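Local coordinates for protein RTX-adhesin (Marinomonas primoryensis, PDB 5IRB) that helps hold an Antarctic bacterium to diatoms and ice as a giant calcium-binding adhesin, of which this chain is a piece built of beta-rich domains in a row, at residues D13-T16 against V20-A23. Numbering follows the deposited sequence.
Sequences DPVT and VINA. With CA (calcium ion), chain C.
Val-15 and Val-20 are the nearest pair across a short calcium-binding loop, their CA atoms 6.6 Å apart, and the calcium ion joins a side chain of residues 13-16 to a backbone carbonyl of residues 20-23, with no direct hydrogen bond between the segments. Thr-16 OG1 binds the calcium ion at 2.6 Å and the carbonyl O of Val-20 binds it at 2.4 Å. These two oxygens lie 3.1 Å from each other as fellow ligands, not as donor and acceptor. With chi1 65°, Thr-16 OG1 sits between its own backbone N and carbonyl carbon, while CG2 is left to face Ile-21. Water 1, itself a calcium ligand, donates to Thr-16 O, so Thr-16 is linked to the metal directly through OG1 and, by way of this water, through its backbone O. Beside the ion lies a small apolar patch: Ile-21 CD1 meets Val-15 CG1 at 3.6 Å and Thr-16 CG2 at 3.8 Å, the threonine and isoleucine side chains crossing at about a right angle. Asp-18 and Glu-25 complete the protein ligands, Glu-25 coming from helix 23-26, whose N-cap is Asn-22. Strand 20-21 is an outer strand of its sheet, parallel to strand 95-106; Phe-104 of that strand touches both Val-15 and Ile-21, while Leu-32 and Val-30 of strand 29-38 pack on Val-15 and Thr-16, respectively.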
loop_
_atom_site.group_PDB
_atom_site.type_symbol
_atom_site.label_atom_id
_atom_site.label_comp_id
_atom_site.label_asym_id
_atom_site.label_seq_id
_atom_site.Cartn_x
_atom_site.Cartn_y
_atom_site.Cartn_z
ATOM N N ASP A 13 -5.094 -43.783 -3.868
ATOM C CA ASP A 13 -6.017 -42.685 -4.164
ATOM C C ASP A 13 -5.273 -41.354 -4.133
ATOM O O ASP A 13 -4.245 -41.246 -3.459
ATOM C CB ASP A 13 -7.167 -42.665 -3.153
ATOM C CG ASP A 13 -7.985 -43.935 -3.174
ATOM O OD1 ASP A 13 -8.266 -44.448 -4.275
ATOM O OD2 ASP A 13 -8.329 -44.440 -2.088
ATOM N N PRO A 14 -5.793 -40.335 -4.844
ATOM C CA PRO A 14 -5.201 -38.993 -4.803
ATOM C C PRO A 14 -4.987 -38.522 -3.371
ATOM O O PRO A 14 -5.875 -38.677 -2.537
ATOM C CB PRO A 14 -6.241 -38.133 -5.518
ATOM C CG PRO A 14 -6.856 -39.082 -6.507
ATOM C CD PRO A 14 -6.920 -40.410 -5.796
ATOM N N VAL A 15 -3.809 -37.973 -3.096
ATOM C CA VAL A 15 -3.455 -37.553 -1.754
ATOM C C VAL A 15 -4.343 -36.423 -1.215
ATOM O O VAL A 15 -4.417 -35.344 -1.815
ATOM C CB VAL A 15 -1.981 -37.145 -1.695
ATOM C CG1 VAL A 15 -1.653 -36.561 -0.337
ATOM C CG2 VAL A 15 -1.096 -38.361 -2.007
ATOM N N THR A 16 -5.001 -36.699 -0.085
ATOM C CA THR A 16 -6.074 -35.872 0.488
ATOM C C THR A 16 -7.190 -35.528 -0.495
ATOM O O THR A 16 -7.813 -34.467 -0.386
ATOM C CB THR A 16 -5.536 -34.535 1.050
ATOM O OG1 THR A 16 -5.023 -33.732 -0.020
ATOM C CG2 THR A 16 -4.449 -34.781 2.066
ATOM N N VAL A 20 -3.137 -32.293 -3.343
ATOM C CA VAL A 20 -2.385 -31.124 -2.875
ATOM C C VAL A 20 -2.236 -31.124 -1.360
ATOM O O VAL A 20 -3.212 -31.227 -0.619
ATOM C CB VAL A 20 -3.056 -29.791 -3.311
ATOM C CG1 VAL A 20 -2.332 -28.579 -2.702
ATOM C CG2 VAL A 20 -3.123 -29.688 -4.838
ATOM N N ILE A 21 -0.997 -30.970 -0.912
ATOM C CA ILE A 21 -0.702 -30.822 0.499
ATOM C C ILE A 21 -0.447 -29.345 0.852
ATOM O O ILE A 21 0.498 -28.734 0.340
ATOM C CB ILE A 21 0.523 -31.637 0.906
ATOM C CG1 ILE A 21 0.258 -33.142 0.706
ATOM C CG2 ILE A 21 0.881 -31.356 2.358
ATOM C CD1 ILE A 21 -0.809 -33.680 1.639
ATOM N N ASN A 22 -1.315 -28.775 1.680
ATOM C CA ASN A 22 -1.184 -27.377 2.077
ATOM C C ASN A 22 -0.549 -27.297 3.459
ATOM O O ASN A 22 -0.188 -28.332 4.034
ATOM C CB ASN A 22 -2.544 -26.641 2.031
ATOM C CG ASN A 22 -3.537 -27.106 3.104
ATOM O OD1 ASN A 22 -3.187 -27.791 4.055
ATOM N ND2 ASN A 22 -4.790 -26.708 2.944
ATOM N N ALA A 23 -0.410 -26.073 3.980
ATOM C CA ALA A 23 0.243 -25.822 5.262
ATOM C C ALA A 23 -0.428 -26.563 6.400
ATOM O O ALA A 23 0.237 -27.107 7.279
ATOM C CB ALA A 23 0.253 -24.281 5.579
HETATM CA CA CA C . -5.435 -31.193 0.247
HETATM O O HOH W 1 -7.825 -31.873 0.396
HETATM O O HOH W 2 -5.420 -28.452 -0.263
HETATM O O HOH W 3 -7.156 -29.008 0.961
#